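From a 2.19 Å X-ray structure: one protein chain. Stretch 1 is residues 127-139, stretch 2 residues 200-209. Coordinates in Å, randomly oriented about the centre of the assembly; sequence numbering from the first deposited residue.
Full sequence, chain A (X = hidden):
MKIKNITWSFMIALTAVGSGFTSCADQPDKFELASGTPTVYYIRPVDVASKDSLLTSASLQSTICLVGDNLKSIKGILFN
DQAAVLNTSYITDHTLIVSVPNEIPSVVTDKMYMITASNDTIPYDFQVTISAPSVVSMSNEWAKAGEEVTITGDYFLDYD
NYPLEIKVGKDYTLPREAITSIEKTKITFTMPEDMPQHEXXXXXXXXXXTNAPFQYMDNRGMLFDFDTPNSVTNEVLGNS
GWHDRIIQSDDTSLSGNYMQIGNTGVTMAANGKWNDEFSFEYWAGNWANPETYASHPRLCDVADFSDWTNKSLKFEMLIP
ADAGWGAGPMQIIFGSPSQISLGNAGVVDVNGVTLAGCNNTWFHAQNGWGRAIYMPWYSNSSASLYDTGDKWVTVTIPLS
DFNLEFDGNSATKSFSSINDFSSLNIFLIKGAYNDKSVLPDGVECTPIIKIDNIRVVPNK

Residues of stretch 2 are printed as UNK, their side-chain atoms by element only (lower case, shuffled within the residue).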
ATOM      1  N   GLN A 127     -19.821  25.612  -1.341  1.00 47.11           N
ATOM      2  CA  GLN A 127     -19.045  24.439  -1.718  1.00 50.43           C
ATOM      3  C   GLN A 127     -19.263  23.310  -0.722  1.00 50.10           C
ATOM      4  O   GLN A 127     -19.342  23.540   0.488  1.00 45.34           O
ATOM      5  CB  GLN A 127     -17.555  24.773  -1.801  1.00 58.32           C
ATOM      6  CG  GLN A 127     -17.243  26.050  -2.559  1.00 65.99           C
ATOM      7  CD  GLN A 127     -15.797  26.474  -2.405  1.00 75.97           C
ATOM      8  OE1 GLN A 127     -14.921  26.002  -3.128  1.00 78.36           O
ATOM      9  NE2 GLN A 127     -15.539  27.368  -1.456  1.00 79.83           N
ATOM     10  N   VAL A 128     -19.361  22.091  -1.238  1.00 45.71           N
ATOM     11  CA  VAL A 128     -19.446  20.892  -0.415  1.00 50.09           C
ATOM     12  C   VAL A 128     -18.052  20.283  -0.369  1.00 52.11           C
ATOM     13  O   VAL A 128     -17.533  19.815  -1.389  1.00 49.50           O
ATOM     14  CB  VAL A 128     -20.479  19.897  -0.959  1.00 49.90           C
ATOM     15  CG1 VAL A 128     -20.366  18.566  -0.229  1.00 48.76           C
ATOM     16  CG2 VAL A 128     -21.884  20.468  -0.823  1.00 44.51           C
ATOM     17  N   THR A 129     -17.440  20.298   0.811  1.00 48.28           N
ATOM     18  CA  THR A 129     -16.069  19.827   0.960  1.00 45.54           C
ATOM     19  C   THR A 129     -16.025  18.306   0.883  1.00 48.69           C
ATOM     20  O   THR A 129     -16.722  17.617   1.635  1.00 57.42           O
ATOM     21  CB  THR A 129     -15.486  20.319   2.284  1.00 50.85           C
ATOM     22  OG1 THR A 129     -15.080  21.685   2.146  1.00 58.41           O
ATOM     23  CG2 THR A 129     -14.283  19.476   2.687  1.00 49.38           C
ATOM     24  N   ILE A 130     -15.212  17.787  -0.032  1.00 50.24           N
ATOM     25  CA  ILE A 130     -15.022  16.354  -0.211  1.00 49.02           C
ATOM     26  C   ILE A 130     -13.561  16.029   0.067  1.00 56.82           C
ATOM     27  O   ILE A 130     -12.666  16.842  -0.188  1.00 54.50           O
ATOM     28  CB  ILE A 130     -15.436  15.898  -1.627  1.00 51.44           C
ATOM     29  CG1 ILE A 130     -16.868  16.339  -1.933  1.00 50.42           C
ATOM     30  CG2 ILE A 130     -15.309  14.387  -1.776  1.00 50.33           C
ATOM     31  CD1 ILE A 130     -17.926  15.516  -1.232  1.00 59.32           C
ATOM     32  N   SER A 131     -13.327  14.835   0.607  1.00 62.40           N
ATOM     33  CA  SER A 131     -11.973  14.410   0.932  1.00 64.42           C
ATOM     34  C   SER A 131     -11.087  14.411  -0.308  1.00 56.76           C
ATOM     35  O   SER A 131     -11.533  14.097  -1.415  1.00 50.41           O
ATOM     36  CB  SER A 131     -11.997  13.016   1.559  1.00 70.64           C
ATOM     37  OG  SER A 131     -10.692  12.592   1.909  1.00 76.22           O
ATOM     38  N   ALA A 132      -9.823  14.784  -0.112  1.00 54.93           N
ATOM     39  CA  ALA A 132      -8.832  14.725  -1.171  1.00 54.92           C
ATOM     40  C   ALA A 132      -8.576  13.271  -1.567  1.00 48.11           C
ATOM     41  O   ALA A 132      -8.910  12.350  -0.819  1.00 56.13           O
ATOM     42  CB  ALA A 132      -7.536  15.390  -0.711  1.00 57.75           C
ATOM     43  N   PRO A 133      -7.997  13.036  -2.746  1.00 46.64           N
ATOM     44  CA  PRO A 133      -7.735  11.653  -3.161  1.00 50.48           C
ATOM     45  C   PRO A 133      -6.760  10.967  -2.218  1.00 62.82           C
ATOM     46  O   PRO A 133      -5.827  11.583  -1.700  1.00 63.28           O
ATOM     47  CB  PRO A 133      -7.140  11.805  -4.565  1.00 50.48           C
ATOM     48  CG  PRO A 133      -7.591  13.139  -5.032  1.00 50.54           C
ATOM     49  CD  PRO A 133      -7.647  13.997  -3.808  1.00 50.26           C
ATOM     50  N   SER A 134      -6.993   9.680  -1.986  1.00 63.76           N
ATOM     51  CA  SER A 134      -6.083   8.837  -1.229  1.00 57.77           C
ATOM     52  C   SER A 134      -5.459   7.832  -2.184  1.00 55.50           C
ATOM     53  O   SER A 134      -6.173   7.160  -2.934  1.00 59.50           O
ATOM     54  CB  SER A 134      -6.808   8.115  -0.090  1.00 66.20           C
ATOM     55  OG  SER A 134      -7.393   6.907  -0.542  1.00 75.57           O
ATOM     56  N   VAL A 135      -4.134   7.744  -2.169  1.00 58.99           N
ATOM     57  CA  VAL A 135      -3.389   6.855  -3.053  1.00 58.62           C
ATOM     58  C   VAL A 135      -2.743   5.780  -2.196  1.00 58.90           C
ATOM     59  O   VAL A 135      -2.014   6.087  -1.246  1.00 59.41           O
ATOM     60  CB  VAL A 135      -2.336   7.618  -3.867  1.00 54.90           C
ATOM     61  CG1 VAL A 135      -1.671   6.688  -4.865  1.00 52.82           C
ATOM     62  CG2 VAL A 135      -2.973   8.804  -4.571  1.00 55.10           C
ATOM     63  N   VAL A 136      -3.006   4.520  -2.527  1.00 59.41           N
ATOM     64  CA  VAL A 136      -2.496   3.420  -1.720  1.00 61.92           C
ATOM     65  C   VAL A 136      -1.496   2.586  -2.509  1.00 62.48           C
ATOM     66  O   VAL A 136      -0.340   2.438  -2.092  1.00 68.43           O
ATOM     67  CB  VAL A 136      -3.649   2.556  -1.178  1.00 61.61           C
ATOM     68  CG1 VAL A 136      -3.093   1.351  -0.439  1.00 63.68           C
ATOM     69  CG2 VAL A 136      -4.538   3.380  -0.258  1.00 59.17           C
ATOM     70  N   SER A 137      -1.918   2.038  -3.648  1.00 56.70           N
ATOM     71  CA  SER A 137      -1.085   1.068  -4.342  1.00 49.19           C
ATOM     72  C   SER A 137      -1.111   1.298  -5.845  1.00 56.36           C
ATOM     73  O   SER A 137      -2.062   1.865  -6.390  1.00 55.14           O
ATOM     74  CB  SER A 137      -1.535  -0.368  -4.044  1.00 45.41           C
ATOM     75  OG  SER A 137      -2.878  -0.568  -4.443  1.00 51.05           O
HETATM   76  N   MSE A 138      -0.052   0.842  -6.506  1.00 54.46           N
HETATM   77  CA  MSE A 138       0.005   0.832  -7.955  1.00 47.95           C
HETATM   78  C   MSE A 138       0.145  -0.636  -8.350  1.00 51.84           C
HETATM   79  O   MSE A 138       0.817  -1.399  -7.653  1.00 54.98           O
HETATM   80  CB  MSE A 138       1.180   1.669  -8.470  1.00 50.79           C
HETATM   81  CG  MSE A 138       0.989   2.215  -9.866  1.00 54.41           C
HETATM   82 SE   MSE A 138       2.661   2.549 -10.797  0.58 57.37          SE
HETATM   83  CE  MSE A 138       2.814   4.447 -10.611  1.00 50.78           C
ATOM     84  N   SER A 139      -0.502  -1.036  -9.447  1.00 51.83           N
ATOM     85  CA  SER A 139      -0.523  -2.449  -9.822  1.00 51.82           C
ATOM     86  C   SER A 139       0.887  -2.982 -10.043  1.00 50.96           C
ATOM     87  O   SER A 139       1.264  -4.026  -9.501  1.00 49.46           O
ATOM     88  CB  SER A 139      -1.372  -2.645 -11.076  1.00 49.09           C
ATOM     89  OG  SER A 139      -0.820  -1.947 -12.178  1.00 51.12           O
ATOM     90  N   UNK A 200       8.308  12.013  -7.940  1.00 63.30           N
ATOM     91  CA  UNK A 200       7.077  11.973  -7.166  1.00 63.76           C
ATOM     92  C   UNK A 200       5.860  11.963  -8.084  1.00 59.63           C
ATOM     93  O   UNK A 200       5.825  12.645  -9.111  1.00 53.15           O
ATOM     94  o   UNK A 200       9.230  13.957  -5.832  1.00 85.14           O
ATOM     95  c   UNK A 200       7.014  13.167  -6.213  1.00 73.43           C
ATOM     96  o   UNK A 200       8.297  12.756  -4.248  1.00 84.91           O
ATOM     97  c   UNK A 200       8.269  13.306  -5.370  1.00 82.16           C
ATOM     98  N   UNK A 201       4.860  11.172  -7.704  1.00 57.95           N
ATOM     99  CA  UNK A 201       3.614  11.042  -8.447  1.00 58.16           C
ATOM    100  C   UNK A 201       2.502  11.665  -7.619  1.00 62.19           C
ATOM    101  O   UNK A 201       2.313  11.308  -6.450  1.00 65.84           O
ATOM    102  c   UNK A 201       4.412   8.993  -9.647  1.00 53.52           C
ATOM    103  c   UNK A 201       3.305   9.572  -8.770  1.00 54.82           C
ATOM    104  c   UNK A 201       4.241   7.538  -9.936  1.00 56.02           C
ATOM    105  c   UNK A 201       1.956   9.446  -9.457  1.00 50.95           C
ATOM    106  N   UNK A 202       1.766  12.594  -8.224  1.00 60.84           N
ATOM    107  CA  UNK A 202       0.720  13.344  -7.543  1.00 60.86           C
ATOM    108  C   UNK A 202      -0.589  13.144  -8.295  1.00 61.16           C
ATOM    109  O   UNK A 202      -0.651  13.360  -9.511  1.00 61.06           O
ATOM    110  c   UNK A 202       1.072  14.840  -7.442  1.00 59.43           C
ATOM    111  c   UNK A 202       2.370  15.026  -6.667  1.00 61.96           C
ATOM    112  c   UNK A 202      -0.063  15.613  -6.790  1.00 57.25           C
ATOM    113  N   UNK A 203      -1.623  12.724  -7.574  1.00 58.47           N
ATOM    114  CA  UNK A 203      -2.975  12.617  -8.107  1.00 53.72           C
ATOM    115  C   UNK A 203      -3.762  13.821  -7.612  1.00 60.25           C
ATOM    116  O   UNK A 203      -3.919  14.012  -6.399  1.00 64.04           O
ATOM    117  c   UNK A 203      -2.869  10.115  -8.213  1.00 52.02           C
ATOM    118  c   UNK A 203      -5.089  11.268  -8.177  1.00 55.21           C
ATOM    119  c   UNK A 203      -3.648  11.304  -7.682  1.00 52.56           C
ATOM    120  N   UNK A 204      -4.253  14.633  -8.543  1.00 57.61           N
ATOM    121  CA  UNK A 204      -4.927  15.879  -8.208  1.00 64.15           C
ATOM    122  C   UNK A 204      -6.308  15.915  -8.841  1.00 63.47           C
ATOM    123  O   UNK A 204      -6.496  15.452  -9.970  1.00 66.07           O
ATOM    124  o   UNK A 204      -3.899  17.051 -10.078  1.00 70.25           O
ATOM    125  c   UNK A 204      -4.114  17.091  -8.678  1.00 66.56           C
ATOM    126  N   UNK A 205      -7.268  16.469  -8.108  1.00 61.47           N
ATOM    127  CA  UNK A 205      -8.605  16.710  -8.637  1.00 60.04           C
ATOM    128  C   UNK A 205      -9.128  18.002  -8.015  1.00 57.47           C
ATOM    129  O   UNK A 205      -8.351  18.817  -7.506  1.00 60.76           O
ATOM    130  c   UNK A 205      -9.726  15.190  -6.916  1.00 54.59           C
ATOM    131  o   UNK A 205      -9.217  15.942  -6.058  1.00 58.93           O
ATOM    132  c   UNK A 205      -9.518  15.493  -8.391  1.00 56.48           C
ATOM    133  o   UNK A 205     -10.408  14.187  -6.615  1.00 50.44           O
ATOM    134  N   UNK A 206     -10.451  18.186  -8.045  1.00 51.89           N
ATOM    135  CA  UNK A 206     -11.045  19.422  -7.547  1.00 50.71           C
ATOM    136  C   UNK A 206     -10.795  19.618  -6.059  1.00 54.20           C
ATOM    137  O   UNK A 206     -10.706  20.758  -5.591  1.00 59.68           O
ATOM    138  c   UNK A 206     -15.383  22.030  -7.527  1.00 48.53           C
ATOM    139  c   UNK A 206     -14.730  20.668  -7.680  1.00 51.60           C
ATOM    140  c   UNK A 206     -13.213  20.785  -7.656  1.00 54.89           C
ATOM    141  c   UNK A 206     -12.548  19.430  -7.832  1.00 52.70           C
ATOM    142  n   UNK A 206     -15.754  22.288  -6.110  1.00 53.71           N
ATOM    143  N   UNK A 207     -10.662  18.532  -5.304  1.00 48.76           N
ATOM    144  CA  UNK A 207     -10.645  18.594  -3.851  1.00 53.29           C
ATOM    145  C   UNK A 207      -9.244  18.544  -3.252  1.00 58.40           C
ATOM    146  O   UNK A 207      -9.115  18.535  -2.025  1.00 66.84           O
ATOM    147  c   UNK A 207     -12.901  17.443  -3.866  1.00 48.74           C
ATOM    148  c   UNK A 207     -11.505  17.464  -3.278  1.00 46.87           C
ATOM    149  c   UNK A 207     -13.781  18.495  -3.646  1.00 46.24           C
ATOM    150  c   UNK A 207     -13.334  16.380  -4.651  1.00 48.80           C
ATOM    151  o   UNK A 207     -16.733  17.420  -5.486  1.00 52.50           O
ATOM    152  c   UNK A 207     -14.609  16.366  -5.194  1.00 47.63           C
ATOM    153  c   UNK A 207     -15.462  17.423  -4.954  1.00 49.96           C
ATOM    154  c   UNK A 207     -15.053  18.489  -4.181  1.00 44.85           C
ATOM    155  N   UNK A 208      -8.198  18.521  -4.076  1.00 54.30           N
ATOM    156  CA  UNK A 208      -6.848  18.599  -3.550  1.00 60.50           C
ATOM    157  C   UNK A 208      -5.824  17.723  -4.242  1.00 60.85           C
ATOM    158  O   UNK A 208      -6.154  16.965  -5.161  1.00 62.94           O
ATOM    159  N   UNK A 209      -4.570  17.823  -3.802  1.00 62.53           N
ATOM    160  CA  UNK A 209      -3.461  17.048  -4.337  1.00 61.94           C
ATOM    161  C   UNK A 209      -2.867  16.187  -3.232  1.00 67.70           C
ATOM    162  O   UNK A 209      -2.735  16.635  -2.089  1.00 68.09           O
ATOM    163  o   UNK A 209      -2.706  18.403  -6.216  1.00 76.62           O
ATOM    164  c   UNK A 209      -2.373  17.959  -4.916  1.00 65.97           C
TER
HETATM  165  O   HOH W   1     -18.422  19.047  -3.885  1.00 48.92           O

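Position 200 carries two side-chain carbons, the second bearing two oxygens, and lies beyond the reach of stretch 1; it is D200. At position 201 four carbons fork at the first, one arm being two carbons long. This beta-branched pattern is that of isoleucine, I201, whose longer arm ends in CD1, 3.5 Å from CE of the selenomethionine M138.

Position 202 has one carbon carrying two more and points away from stretch 1: V202. Position 203 repeats the same three-carbon fork but points toward stretch 1, as strand alternation requires, and is V203. Its CG2 lies 3.9 Å from V135 CG2, and its CG1 4.2 Å from P133 CB, so the two methyls meet different neighbours. Position 204, a single carbon followed by an oxygen, turns away again and is S204.

At position 205 the two-carbon, two-oxygen pattern returns, now directed toward stretch 1, identifying D205. Its OD1 packs 3.4 Å from P133 CD, while the same oxygen accepts a hydrogen bond from the backbone N of position 207 (3.1 Å), bracing the turn that begins here. Position 206 shows four carbons in a row ending in nitrogen, the mark of lysine; K206 leaves sideways, though its end comes nearer to stretch 1.

Position 207 has one carbon leading to a six-carbon ring that bears an oxygen: Y207. I130 lies over one face of the ring, its CB 3.4 Å from the ring centroid and almost exactly on the normal, a CH-pi contact. I130 CG1 approaches CZ at 3.5 Å, and I130 O lies 3.4 Å from Y207 CB. A water joins the two stretches, donating to V128 O (2.8 Å) and hydrogen-bonding to Y207 OH (2.8 Å).

Position 208 has no side-chain atoms and is G208. With phi/psi of 141/178, a CB would jam against the preceding carbonyl oxygen; it would also sit 3.2 Å from A132 CB. Position 209, one carbon and one oxygen pointing away, is S209.

The contact works by packing, for no direct hydrogen bond crosses it. A type I turn from D205 to G208, held by D205 N to G208 O (3.2 Å) and a weak return bond from G208 N to D205 O (3.4 Å), presents the tyrosine ring to I130 and leaves room for A132 beside the glycine. P133 fits against the turn and V203, its CD 3.6 Å from G208 O, and the inward-facing V203 and I201 extend the apolar surface to V135 and M138.

Stretch 2 200-209: DIVVSDKYGS
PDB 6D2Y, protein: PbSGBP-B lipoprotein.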